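Local coordinates for cell division control protein 4 (Saccharomyces cerevisiae, PDB 3V7D), which recognises phosphorylated target proteins, among them the CDK inhibitor SIC1, as the substrate-binding component of an SCF E3 ubiquitin ligase, at residues G164-K169 and G179-T184; E200-T205 and T228-K233; H269-R274 and S285-N290; T310-S315 and A328-T333; I334-L339 and Y346-H351. The protein carries 1 engineered substitution. One frame throughout, in Å; residues are numbered along the deposited sequence.

Contact 1: G164-K169 and G179-T184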
# COMPACT_ATOMS: atom_id res chain seq x y z
N GLY B 164 -18.06 28.55 7.74
CA GLY B 164 -16.78 27.92 7.47
C GLY B 164 -16.93 26.48 7.03
O GLY B 164 -17.85 25.79 7.45
N VAL B 165 -16.01 26.02 6.18
CA VAL B 165 -16.02 24.65 5.69
C VAL B 165 -15.13 23.80 6.58
O VAL B 165 -13.95 24.09 6.75
CB VAL B 165 -15.49 24.58 4.25
CG1 VAL B 165 -15.56 23.15 3.73
CG2 VAL B 165 -16.27 25.53 3.34
N TRP B 166 -15.69 22.73 7.14
CA TRP B 166 -14.93 21.92 8.09
C TRP B 166 -14.85 20.44 7.72
O TRP B 166 -14.22 19.65 8.42
CB TRP B 166 -15.48 22.10 9.51
CG TRP B 166 -15.06 23.39 10.11
CD1 TRP B 166 -15.67 24.61 9.96
CD2 TRP B 166 -13.93 23.62 10.96
NE1 TRP B 166 -14.99 25.57 10.66
CE2 TRP B 166 -13.92 24.99 11.28
CE3 TRP B 166 -12.93 22.79 11.48
CZ2 TRP B 166 -12.94 25.56 12.10
CZ3 TRP B 166 -11.96 23.35 12.29
CH2 TRP B 166 -11.97 24.72 12.60
N ALA B 167 -15.49 20.07 6.61
CA ALA B 167 -15.42 18.69 6.14
C ALA B 167 -15.54 18.62 4.62
O ALA B 167 -16.38 19.30 4.02
CB ALA B 167 -16.49 17.84 6.80
N LEU B 168 -14.68 17.81 4.01
CA LEU B 168 -14.65 17.65 2.55
C LEU B 168 -14.47 16.19 2.18
O LEU B 168 -13.70 15.48 2.82
CB LEU B 168 -13.47 18.43 1.96
CG LEU B 168 -13.61 19.91 1.65
CD1 LEU B 168 -12.31 20.40 1.02
CD2 LEU B 168 -14.78 20.16 0.72
N LYS B 169 -15.16 15.75 1.14
CA LYS B 169 -14.97 14.40 0.63
C LYS B 169 -15.15 14.36 -0.87
O LYS B 169 -16.22 14.68 -1.39
CB LYS B 169 -15.92 13.41 1.30
CG LYS B 169 -15.56 11.95 1.09
CD LYS B 169 -14.37 11.55 1.95
CE LYS B 169 -14.06 10.07 1.80
NZ LYS B 169 -13.09 9.59 2.84
N GLY B 179 -19.19 19.90 4.25
CA GLY B 179 -19.96 20.16 5.45
C GLY B 179 -19.47 21.45 6.09
O GLY B 179 -18.29 21.77 6.02
N SER B 180 -20.38 22.19 6.70
CA SER B 180 -20.06 23.54 7.17
C SER B 180 -20.70 23.91 8.50
O SER B 180 -21.54 23.17 9.03
CB SER B 180 -20.46 24.57 6.11
OG SER B 180 -20.38 25.89 6.61
N THR B 181 -20.30 25.05 9.04
CA THR B 181 -20.90 25.57 10.26
C THR B 181 -22.25 26.21 9.98
O THR B 181 -22.96 26.61 10.90
CB THR B 181 -19.99 26.59 10.96
OG1 THR B 181 -19.70 27.68 10.07
CG2 THR B 181 -18.69 25.94 11.39
N ASP B 182 -22.61 26.31 8.70
CA ASP B 182 -23.93 26.80 8.32
C ASP B 182 -24.98 25.68 8.38
O ASP B 182 -26.12 25.88 7.97
CB ASP B 182 -23.92 27.47 6.94
CG ASP B 182 -23.50 26.53 5.82
OD1 ASP B 182 -23.62 25.29 5.98
OD2 ASP B 182 -23.07 27.03 4.76
N ARG B 183 -24.55 24.52 8.87
CA ARG B 183 -25.40 23.35 9.07
C ARG B 183 -25.85 22.66 7.78
O ARG B 183 -26.65 21.73 7.81
CB ARG B 183 -26.61 23.70 9.95
CG ARG B 183 -26.25 24.43 11.23
CD ARG B 183 -27.47 25.00 11.92
NE ARG B 183 -27.10 25.83 13.06
CZ ARG B 183 -27.96 26.53 13.80
NH1 ARG B 183 -29.26 26.49 13.51
NH2 ARG B 183 -27.53 27.26 14.82
N THR B 184 -25.32 23.11 6.65
CA THR B 184 -25.69 22.53 5.37
C THR B 184 -24.69 21.49 4.87
O THR B 184 -23.51 21.50 5.23
CB THR B 184 -25.85 23.61 4.28
OG1 THR B 184 -24.58 24.21 4.01
CG2 THR B 184 -26.83 24.68 4.74
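S180 and T181 close over the backbone of G164 where strands 165-170 and 175-180, an antiparallel hairpin of the second WD repeat, begin a blade of the beta-propeller. The carbonyl oxygen of G164 is gripped twice: T181 N donates to G164 O at 3.0 Å within the carbonyl plane, and S180 OG donates to G164 O at 2.7 Å from well above it. OG of S180 reaches that spot by standing anti to its own backbone N (chi1 169°). The same hydroxyl oxygen accepts from D182 N, an ST turn at the start of the type I turn from S180 to R183. Followed outward, T181 starts with CB 4.2 Å from G164 O and then forks. One branch, OG1, lies 3.0 Å from G164 N. The other, CG2, comes obliquely to the indole of W166, with CD1 of W166 3.6 Å from CG2 of T181 and NE1 slightly farther. That NE1 is bonded to D140 OD1 in the first WD repeat, which fixes the indole, and W166 and T181 each pack on an apolar side chain of the bound peptide. Beyond the V165-S180 pair the register slips by one residue in a classic beta bulge, W166 and A167 both facing G179. W166 N donates to G179 O at 3.0 Å, and A167 N adds a weak bond to the same oxygen. On the far side of the bulge G179 N returns a bond to A167 O, 2.9 Å long.

Contact 2: E200-T205 and T228-K233. Unlike the reference sequence in segment 200-205: E200 (reference Lys).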
# COMPACT_ATOMS: atom_id res chain seq x y z
N GLU B 200 -30.25 20.69 3.59
CA GLU B 200 -30.44 21.17 4.95
C GLU B 200 -31.10 20.07 5.78
O GLU B 200 -31.69 19.14 5.23
CB GLU B 200 -31.27 22.46 4.97
CG GLU B 200 -30.63 23.60 4.19
CD GLU B 200 -31.38 24.92 4.33
OE1 GLU B 200 -32.23 25.03 5.24
OE2 GLU B 200 -31.12 25.84 3.54
N GLY B 201 -31.00 20.18 7.10
CA GLY B 201 -31.56 19.17 7.97
C GLY B 201 -30.88 19.13 9.32
O GLY B 201 -31.53 19.05 10.36
N HIS B 202 -29.55 19.18 9.31
CA HIS B 202 -28.77 19.24 10.54
C HIS B 202 -29.13 20.50 11.33
O HIS B 202 -29.33 21.57 10.75
CB HIS B 202 -27.27 19.21 10.25
CG HIS B 202 -26.72 17.84 10.03
ND1 HIS B 202 -26.75 16.86 11.00
CD2 HIS B 202 -26.13 17.28 8.95
CE1 HIS B 202 -26.19 15.76 10.52
NE2 HIS B 202 -25.81 15.98 9.28
N ASN B 203 -29.20 20.37 12.65
CA ASN B 203 -29.57 21.49 13.50
C ASN B 203 -28.35 22.15 14.12
O ASN B 203 -28.47 23.02 14.98
CB ASN B 203 -30.55 21.04 14.58
CG ASN B 203 -31.89 20.61 14.00
OD1 ASN B 203 -32.35 19.49 14.24
ND2 ASN B 203 -32.52 21.49 13.23
N SER B 204 -27.18 21.73 13.66
CA SER B 204 -25.92 22.27 14.15
C SER B 204 -24.80 22.04 13.13
O SER B 204 -25.05 21.52 12.04
CB SER B 204 -25.56 21.65 15.50
OG SER B 204 -24.46 22.31 16.09
N THR B 205 -23.58 22.44 13.48
CA THR B 205 -22.43 22.34 12.58
C THR B 205 -22.18 20.92 12.08
O THR B 205 -22.14 19.98 12.88
CB THR B 205 -21.14 22.85 13.26
OG1 THR B 205 -21.21 24.27 13.42
CG2 THR B 205 -19.91 22.49 12.44
N THR B 228 -26.21 13.86 16.00
CA THR B 228 -26.79 12.92 15.04
C THR B 228 -25.89 12.68 13.84
O THR B 228 -24.88 13.36 13.64
CB THR B 228 -28.13 13.44 14.49
OG1 THR B 228 -27.89 14.38 13.44
CG2 THR B 228 -28.97 14.09 15.58
N LEU B 229 -26.27 11.69 13.04
CA LEU B 229 -25.75 11.53 11.69
C LEU B 229 -26.91 11.50 10.70
O LEU B 229 -27.94 10.88 10.96
CB LEU B 229 -24.92 10.25 11.56
CG LEU B 229 -23.60 10.19 12.32
CD1 LEU B 229 -23.79 9.55 13.69
CD2 LEU B 229 -22.57 9.44 11.50
N HIS B 230 -26.74 12.18 9.57
CA HIS B 230 -27.74 12.14 8.51
C HIS B 230 -27.21 11.32 7.35
O HIS B 230 -26.02 11.37 7.03
CB HIS B 230 -28.07 13.56 8.04
CG HIS B 230 -29.00 14.30 8.95
ND1 HIS B 230 -28.89 14.26 10.32
CD2 HIS B 230 -30.06 15.11 8.68
CE1 HIS B 230 -29.84 15.01 10.86
NE2 HIS B 230 -30.56 15.54 9.88
N VAL B 231 -28.09 10.54 6.72
CA VAL B 231 -27.70 9.76 5.55
C VAL B 231 -28.40 10.29 4.30
O VAL B 231 -29.61 10.54 4.31
CB VAL B 231 -27.99 8.25 5.75
CG1 VAL B 231 -27.53 7.45 4.54
CG2 VAL B 231 -27.31 7.73 7.01
N TRP B 232 -27.64 10.48 3.23
CA TRP B 232 -28.18 10.99 1.98
C TRP B 232 -27.65 10.21 0.79
O TRP B 232 -26.51 9.74 0.80
CB TRP B 232 -27.84 12.47 1.78
CG TRP B 232 -27.59 13.27 3.02
CD1 TRP B 232 -26.51 13.18 3.85
CD2 TRP B 232 -28.42 14.31 3.54
NE1 TRP B 232 -26.63 14.09 4.87
CE2 TRP B 232 -27.79 14.80 4.70
CE3 TRP B 232 -29.64 14.87 3.15
CZ2 TRP B 232 -28.34 15.83 5.47
CZ3 TRP B 232 -30.18 15.89 3.91
CH2 TRP B 232 -29.53 16.35 5.06
N LYS B 233 -28.47 10.07 -0.25
CA LYS B 233 -28.00 9.52 -1.51
C LYS B 233 -27.23 10.59 -2.27
O LYS B 233 -27.63 11.75 -2.29
CB LYS B 233 -29.17 9.01 -2.36
CG LYS B 233 -29.85 7.78 -1.79
CD LYS B 233 -30.96 7.27 -2.70
CE LYS B 233 -32.12 8.26 -2.74
NZ LYS B 233 -32.82 8.35 -1.43
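The imidazoles of H202 and H230 lie against each other, centroids 3.9 Å apart and planes inclined by 39°, and their side chains slide past one another in opposite directions. This is the tight part: CE1 of H202 comes within 3.1 Å of ND1 of H230, and CG of H230 sits over one face of the H202 ring, toward its rim. At the edge of that ring T228 OG1, itself bonded to D226 OD1, approaches CE1 of H202 to 3.6 Å. H202 cannot turn easily, because NE2 is bonded to T222 OG1 and ND1 to D226 OD2; with W232 NE1 also on T222 OG1, this is the Asp-His-Thr-Trp network of WD repeats. An alanine in place of H230 would probably take away the ring that lies against H202 and open a gap beside the G201 carbonyl carbon, which H230 NE2 now touches. Toward E200, which differs from the reference sequence, the contact thins: its backbone O approaches the edge of W232, 3.5 Å from CH2, while its CB is directed away. The loop 200-205 links strands 194-199 and 206-213, and strand 229-233 runs between strands 218-224 and 262-266.

Contact 3: H269-R274 and S285-N290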
# COMPACT_ATOMS: atom_id res chain seq x y z
N HIS B 269 -25.99 9.07 19.76
CA HIS B 269 -24.99 9.78 20.55
C HIS B 269 -25.60 10.88 21.42
O HIS B 269 -26.63 11.46 21.09
CB HIS B 269 -23.88 10.33 19.65
CG HIS B 269 -23.01 9.26 19.08
ND1 HIS B 269 -22.23 8.43 19.87
CD2 HIS B 269 -22.79 8.87 17.80
CE1 HIS B 269 -21.57 7.59 19.10
NE2 HIS B 269 -21.89 7.83 17.84
N MET B 270 -24.94 11.16 22.54
CA MET B 270 -25.40 12.17 23.49
C MET B 270 -24.56 13.43 23.37
O MET B 270 -24.75 14.39 24.12
CB MET B 270 -25.33 11.63 24.92
CG MET B 270 -26.28 10.48 25.22
SD MET B 270 -28.02 10.97 25.29
CE MET B 270 -28.58 10.53 23.65
N ALA B 271 -23.61 13.42 22.44
CA ALA B 271 -22.74 14.56 22.22
C ALA B 271 -22.28 14.60 20.77
O ALA B 271 -22.59 13.69 19.99
CB ALA B 271 -21.55 14.52 23.16
N SER B 272 -21.56 15.65 20.41
CA SER B 272 -21.15 15.90 19.04
C SER B 272 -20.53 14.68 18.38
O SER B 272 -19.74 13.96 18.99
CB SER B 272 -20.18 17.08 18.98
OG SER B 272 -19.57 17.16 17.70
N VAL B 273 -20.91 14.43 17.12
CA VAL B 273 -20.30 13.36 16.34
C VAL B 273 -19.03 13.90 15.71
O VAL B 273 -19.07 14.67 14.74
CB VAL B 273 -21.25 12.83 15.26
CG1 VAL B 273 -20.56 11.74 14.45
CG2 VAL B 273 -22.53 12.30 15.90
N ARG B 274 -17.90 13.48 16.26
CA ARG B 274 -16.60 14.05 15.92
C ARG B 274 -15.96 13.40 14.70
O ARG B 274 -15.27 14.05 13.92
CB ARG B 274 -15.66 13.93 17.12
CG ARG B 274 -14.29 14.55 16.92
CD ARG B 274 -14.41 16.03 16.56
NE ARG B 274 -13.11 16.68 16.58
CZ ARG B 274 -12.27 16.68 15.55
NH1 ARG B 274 -12.60 16.08 14.42
NH2 ARG B 274 -11.10 17.30 15.65
N SER B 285 -19.40 5.67 13.73
CA SER B 285 -19.29 7.04 14.20
C SER B 285 -18.62 7.08 15.57
O SER B 285 -18.80 6.18 16.38
CB SER B 285 -20.67 7.70 14.29
OG SER B 285 -21.45 7.07 15.29
N GLY B 286 -17.84 8.13 15.81
CA GLY B 286 -17.24 8.36 17.12
C GLY B 286 -17.70 9.69 17.68
O GLY B 286 -17.84 10.66 16.93
N SER B 287 -17.94 9.75 18.98
CA SER B 287 -18.54 10.94 19.58
C SER B 287 -17.80 11.46 20.81
O SER B 287 -17.02 10.74 21.43
CB SER B 287 -20.00 10.67 19.95
OG SER B 287 -20.51 11.65 20.85
N TYR B 288 -18.08 12.71 21.15
CA TYR B 288 -17.60 13.32 22.39
C TYR B 288 -18.26 12.72 23.64
O TYR B 288 -17.89 13.08 24.76
CB TYR B 288 -17.81 14.84 22.37
CG TYR B 288 -16.76 15.59 21.58
CD1 TYR B 288 -15.63 14.95 21.08
CD2 TYR B 288 -16.89 16.96 21.34
CE1 TYR B 288 -14.67 15.64 20.37
CE2 TYR B 288 -15.93 17.65 20.63
CZ TYR B 288 -14.82 16.99 20.14
OH TYR B 288 -13.86 17.67 19.43
N ASP B 289 -19.22 11.82 23.45
CA ASP B 289 -19.82 11.11 24.58
C ASP B 289 -19.02 9.87 25.00
O ASP B 289 -19.51 9.03 25.76
CB ASP B 289 -21.28 10.73 24.30
CG ASP B 289 -21.44 9.72 23.17
OD1 ASP B 289 -20.45 9.07 22.77
OD2 ASP B 289 -22.58 9.56 22.68
N ASN B 290 -17.80 9.76 24.48
CA ASN B 290 -16.87 8.66 24.80
C ASN B 290 -17.25 7.29 24.21
O ASN B 290 -16.69 6.27 24.59
CB ASN B 290 -16.65 8.51 26.31
CG ASN B 290 -16.47 9.84 27.01
OD1 ASN B 290 -16.30 10.88 26.36
ND2 ASN B 290 -16.51 9.82 28.34
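H269 is held at both ring nitrogens. ND1 of H269 donates to D289 OD2 at 3.0 Å, the oxygen lying in the ring plane and being met on its syn side, and NE2 of H269 shares a hydrogen bond of 2.7 Å with S285 OG. Over one face of the imidazole lies S287 CB, a CH-pi contact 3.5 Å from the centroid of the H269 ring. D289 OD2 takes a second bond, on its anti side, from M270 N at 2.9 Å, so one carboxylate oxygen joins the histidine to the backbone N of the residue after it. CG of D289 is placed between its backbone N and carbonyl carbon (chi1 65°), and D289 N is bonded to S287 OG in an ST turn. In the next shell W295 NE1, bonded to S285 OG, completes the Asp-His-Ser-Trp network that marks a WD repeat, here the fourth, and a bond from D289 OD1 to T291 OG1 steadies the carboxylate. The hairpin of strands 273-279 and 282-287 is tied by R274 N donating to G286 O at 2.9 Å and, just past the strand ends, by Y288 N to S272 O at 3.0 Å, the latter nearly along the C=O axis. Farther out, the R274 chain crosses the Y288 side chain obliquely, CG near CE1 and CD near OH, and its NE makes a weak bond to Y288 OH, the guanidinium and ring planes 71° apart. Y288 OH is also bonded to a modified side chain of the bound peptide, and R274 packs on a modified side chain of the peptide.

Contact 4: T310-S315 and A328-T333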
# COMPACT_ATOMS: atom_id res chain seq x y z
N THR B 310 -12.88 6.36 28.39
CA THR B 310 -13.24 7.21 29.52
C THR B 310 -13.23 8.69 29.15
O THR B 310 -13.40 9.56 30.00
CB THR B 310 -12.30 6.98 30.71
OG1 THR B 310 -10.94 7.08 30.27
CG2 THR B 310 -12.53 5.59 31.31
N ASP B 311 -13.04 8.97 27.86
CA ASP B 311 -13.07 10.35 27.39
C ASP B 311 -13.40 10.44 25.89
O ASP B 311 -13.60 9.42 25.23
CB ASP B 311 -11.76 11.06 27.70
CG ASP B 311 -11.96 12.52 28.06
OD1 ASP B 311 -12.97 13.10 27.62
OD2 ASP B 311 -11.11 13.09 28.78
N ARG B 312 -13.47 11.67 25.38
CA ARG B 312 -13.88 11.95 24.00
C ARG B 312 -13.22 11.06 22.95
O ARG B 312 -12.03 10.77 23.02
CB ARG B 312 -13.57 13.40 23.65
CG ARG B 312 -14.31 14.44 24.47
CD ARG B 312 -13.87 15.83 24.04
NE ARG B 312 -14.81 16.86 24.47
CZ ARG B 312 -14.70 18.14 24.14
NH1 ARG B 312 -13.70 18.55 23.37
NH2 ARG B 312 -15.60 19.01 24.57
N ILE B 313 -14.01 10.64 21.96
CA ILE B 313 -13.47 9.97 20.79
C ILE B 313 -13.17 11.02 19.74
O ILE B 313 -14.04 11.82 19.39
CB ILE B 313 -14.46 8.95 20.20
CG1 ILE B 313 -15.10 8.10 21.29
CG2 ILE B 313 -13.76 8.10 19.14
CD1 ILE B 313 -14.15 7.16 21.99
N TYR B 314 -11.95 11.03 19.22
CA TYR B 314 -11.54 12.04 18.26
C TYR B 314 -11.37 11.48 16.85
O TYR B 314 -11.46 12.22 15.87
CB TYR B 314 -10.26 12.74 18.72
CG TYR B 314 -10.52 13.96 19.57
CD1 TYR B 314 -10.70 13.85 20.95
CD2 TYR B 314 -10.60 15.22 19.00
CE1 TYR B 314 -10.94 14.96 21.72
CE2 TYR B 314 -10.85 16.34 19.77
CZ TYR B 314 -11.02 16.21 21.13
OH TYR B 314 -11.26 17.33 21.90
N SER B 315 -11.14 10.18 16.76
CA SER B 315 -10.87 9.57 15.47
C SER B 315 -11.26 8.10 15.45
O SER B 315 -11.01 7.37 16.41
CB SER B 315 -9.39 9.71 15.12
OG SER B 315 -9.11 9.13 13.86
N ALA B 328 -9.71 6.16 18.62
CA ALA B 328 -8.67 6.94 19.29
C ALA B 328 -9.31 7.99 20.17
O ALA B 328 -10.26 8.67 19.76
CB ALA B 328 -7.73 7.59 18.28
N SER B 329 -8.81 8.14 21.39
CA SER B 329 -9.52 8.94 22.38
C SER B 329 -8.66 9.95 23.14
O SER B 329 -7.44 9.85 23.17
CB SER B 329 -10.24 8.03 23.38
OG SER B 329 -10.73 8.77 24.49
N MET B 330 -9.34 10.91 23.76
CA MET B 330 -8.69 11.88 24.63
C MET B 330 -8.15 11.19 25.89
O MET B 330 -7.31 11.75 26.60
CB MET B 330 -9.69 12.98 25.00
CG MET B 330 -9.09 14.15 25.75
SD MET B 330 -10.29 15.46 26.03
CE MET B 330 -9.37 16.54 27.12
N ASP B 331 -8.60 9.97 26.15
CA ASP B 331 -8.09 9.20 27.29
C ASP B 331 -6.70 8.61 27.03
O ASP B 331 -6.21 7.82 27.82
CB ASP B 331 -9.08 8.11 27.74
CG ASP B 331 -9.31 7.03 26.70
OD1 ASP B 331 -8.49 6.86 25.77
OD2 ASP B 331 -10.33 6.31 26.82
N THR B 332 -6.10 9.00 25.91
CA THR B 332 -4.75 8.58 25.49
C THR B 332 -4.68 7.14 24.99
O THR B 332 -3.60 6.67 24.61
CB THR B 332 -3.68 8.76 26.60
OG1 THR B 332 -3.84 7.74 27.60
CG2 THR B 332 -3.77 10.14 27.25
N THR B 333 -5.80 6.43 24.98
CA THR B 333 -5.78 5.03 24.55
C THR B 333 -6.32 4.85 23.14
O THR B 333 -7.07 5.69 22.63
CB THR B 333 -6.59 4.11 25.50
OG1 THR B 333 -7.99 4.32 25.30
CG2 THR B 333 -6.24 4.39 26.96
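The carboxylate of D331 takes four hydrogen bonds, the first of them from across the contact. T310 N donates to D331 OD2 at 3.0 Å, using the anti lone pair, and H309 ND1 is bonded to the same oxygen. OD1 of D331 accepts from both the backbone N and OG1 of T333, which reach it from one face of the carboxylate plane; the hydrogen bond from T333 N to D331 OD1 is 2.8 Å long and makes an Asx turn. An alanine at D331 would probably strand T310 N, H309 ND1 and T333 without the carboxylate that accepts from them and free the turn to shift. Next along, R312 O is gripped from two directions: M330 N lies in its carbonyl plane at 2.8 Å, while S329 OG donates to R312 O, also at 2.8 Å, from 49° above that plane. The M330 chain, CG anti to the backbone N (chi1 -172°) and extended beyond, puts SD 3.7 Å from D311 OD2. It runs side by side with R312 and Y314, whose CE1 comes to 4.0 Å from M330 CB. NH1 of R312 is bonded to Y314 OH in the guanidinium plane, and the R312 guanidinium also makes a cation-pi contact with Y288 of the preceding repeat. Y314 N donates to A328 O at 3.0 Å, S315 N reaches that oxygen weakly, and A328 N answers to S315 O. Two residues facing one form a classic beta bulge, here in the hairpin 313-319/324-329 of the fifth WD repeat, a blade of the beta-propeller.

Contact 5: I334-L339 and Y346-H351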
# COMPACT_ATOMS: atom_id res chain seq x y z
N ILE B 334 -5.92 3.75 22.52
CA ILE B 334 -6.47 3.32 21.25
C ILE B 334 -7.12 1.96 21.46
O ILE B 334 -6.51 1.07 22.05
CB ILE B 334 -5.39 3.17 20.18
CG1 ILE B 334 -4.67 4.50 19.95
CG2 ILE B 334 -5.99 2.65 18.89
CD1 ILE B 334 -3.31 4.35 19.31
N ARG B 335 -8.35 1.80 21.00
CA ARG B 335 -9.04 0.52 21.16
C ARG B 335 -9.32 -0.16 19.83
O ARG B 335 -9.68 0.48 18.85
CB ARG B 335 -10.33 0.68 21.97
CG ARG B 335 -10.08 0.92 23.45
CD ARG B 335 -11.37 0.94 24.24
NE ARG B 335 -11.10 0.80 25.67
CZ ARG B 335 -11.88 0.11 26.50
NH1 ARG B 335 -12.97 -0.49 26.04
NH2 ARG B 335 -11.57 0.03 27.78
N ILE B 336 -9.16 -1.48 19.83
CA ILE B 336 -9.46 -2.30 18.67
C ILE B 336 -10.70 -3.12 18.99
O ILE B 336 -10.74 -3.81 20.01
CB ILE B 336 -8.30 -3.25 18.34
CG1 ILE B 336 -6.98 -2.48 18.26
CG2 ILE B 336 -8.58 -4.02 17.06
CD1 ILE B 336 -6.93 -1.46 17.14
N TRP B 337 -11.71 -3.05 18.13
CA TRP B 337 -12.97 -3.73 18.38
C TRP B 337 -13.26 -4.76 17.29
O TRP B 337 -12.97 -4.54 16.12
CB TRP B 337 -14.12 -2.72 18.42
CG TRP B 337 -13.89 -1.52 19.30
CD1 TRP B 337 -13.17 -0.40 18.99
CD2 TRP B 337 -14.43 -1.30 20.61
NE1 TRP B 337 -13.21 0.49 20.04
CE2 TRP B 337 -13.97 -0.04 21.04
CE3 TRP B 337 -15.24 -2.06 21.46
CZ2 TRP B 337 -14.30 0.49 22.29
CZ3 TRP B 337 -15.56 -1.53 22.71
CH2 TRP B 337 -15.10 -0.27 23.11
N ASP B 338 -13.86 -5.89 17.69
CA ASP B 338 -14.27 -6.92 16.75
C ASP B 338 -15.69 -6.63 16.28
O ASP B 338 -16.63 -6.74 17.06
CB ASP B 338 -14.22 -8.30 17.43
CG ASP B 338 -14.40 -9.45 16.45
OD1 ASP B 338 -15.01 -9.25 15.37
OD2 ASP B 338 -13.94 -10.57 16.76
N LEU B 339 -15.84 -6.27 15.01
CA LEU B 339 -17.16 -5.90 14.50
C LEU B 339 -18.00 -7.10 14.06
O LEU B 339 -19.03 -6.93 13.39
CB LEU B 339 -17.05 -4.88 13.36
CG LEU B 339 -16.54 -3.49 13.74
CD1 LEU B 339 -17.13 -2.43 12.80
CD2 LEU B 339 -16.84 -3.15 15.19
N TYR B 346 -8.43 -5.29 21.71
CA TYR B 346 -7.20 -4.79 22.31
C TYR B 346 -7.29 -3.33 22.76
O TYR B 346 -8.02 -2.53 22.17
CB TYR B 346 -6.04 -4.92 21.32
CG TYR B 346 -5.86 -6.30 20.74
CD1 TYR B 346 -5.53 -7.38 21.54
CD2 TYR B 346 -6.02 -6.52 19.37
CE1 TYR B 346 -5.37 -8.65 21.01
CE2 TYR B 346 -5.85 -7.78 18.83
CZ TYR B 346 -5.52 -8.84 19.65
OH TYR B 346 -5.36 -10.10 19.12
N THR B 347 -6.55 -3.00 23.81
CA THR B 347 -6.32 -1.61 24.17
C THR B 347 -4.83 -1.33 23.99
O THR B 347 -3.98 -2.01 24.57
CB THR B 347 -6.73 -1.29 25.62
OG1 THR B 347 -8.09 -1.67 25.83
CG2 THR B 347 -6.57 0.20 25.89
N LEU B 348 -4.53 -0.34 23.16
CA LEU B 348 -3.15 0.03 22.88
C LEU B 348 -2.80 1.27 23.68
O LEU B 348 -3.51 2.27 23.62
CB LEU B 348 -2.96 0.31 21.39
CG LEU B 348 -3.57 -0.70 20.41
CD1 LEU B 348 -3.29 -0.30 18.97
CD2 LEU B 348 -3.03 -2.09 20.69
N GLN B 349 -1.71 1.20 24.44
CA GLN B 349 -1.27 2.31 25.26
C GLN B 349 0.14 2.74 24.85
O GLN B 349 1.12 2.18 25.31
CB GLN B 349 -1.28 1.90 26.74
CG GLN B 349 -1.03 3.04 27.71
CD GLN B 349 -2.11 4.10 27.65
OE1 GLN B 349 -3.23 3.89 28.11
NE2 GLN B 349 -1.78 5.25 27.07
N GLY B 350 0.22 3.72 23.95
CA GLY B 350 1.51 4.19 23.46
C GLY B 350 1.60 5.70 23.34
O GLY B 350 2.49 6.23 22.68
N HIS B 351 0.66 6.38 23.98
CA HIS B 351 0.62 7.84 23.98
C HIS B 351 0.25 8.32 25.37
O HIS B 351 -0.46 7.63 26.10
CB HIS B 351 -0.44 8.35 22.99
CG HIS B 351 -0.22 7.91 21.58
ND1 HIS B 351 0.74 8.48 20.76
CD2 HIS B 351 -0.83 6.97 20.83
CE1 HIS B 351 0.70 7.91 19.57
NE2 HIS B 351 -0.24 6.99 19.59
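Strands 334-338 and 346-348 run antiparallel, their directions 161° apart, with hydrogen-bonded pairs I334-L348 and I336-Y346 either side of the non-hydrogen-bonded pair R335-T347. I334 N donates to L348 O at 3.0 Å and L348 N returns to I334 O at 2.7 Å; I336 N meets Y346 O at 2.8 Å, and the longer Y346 N to I336 O bond closes the set. I334, I336, Y346 and L348 share one face of the sheet. CB of I334 lies 3.9 Å from CB of L348, and CG1 of I336 is 4.0 Å from CB of Y346. These are the third and fourth strands of one propeller blade, although the fifth WD repeat ends with the third strand and the sixth is counted from 350, after the fourth, the usual offset between sequence repeat and blade. Past the fourth strand CD1 of I334 reaches the H351 ring edge-on, 3.9 Å from CD2, while the ring nitrogens of H351 are bonded to S367 OG and S373 OG. W377 packs on both I334 and L348. On the opposite face R335 runs extended beside T347, pointing the same way, and T347 OG1 sits over one face of the R335 guanidinium, 3.9 Å from NE.

In the fold
All five contacts lie in the WD40 propeller and follow one another along the chain. Contacts 1 and 2 have centres about 11 Å apart and meet where T181 and R183 pack on the 202-205 loop; contact 2 touches contact 3 through L229 against V273 and S285. Contacts 3 and 4, again about 11 Å between centres, are joined by a probable S287 O to I313 N hydrogen bond, and contacts 4 and 5 belong to one blade. The bound peptide is met by four of the contacts: W166, T181 and R183 of contact 1, T205 of contact 2, R274 and Y288 of contact 3 and Y314 of contact 4 all reach it, whereas no other chain touches contact 5, whose centre is about 30 Å from that of contact 1.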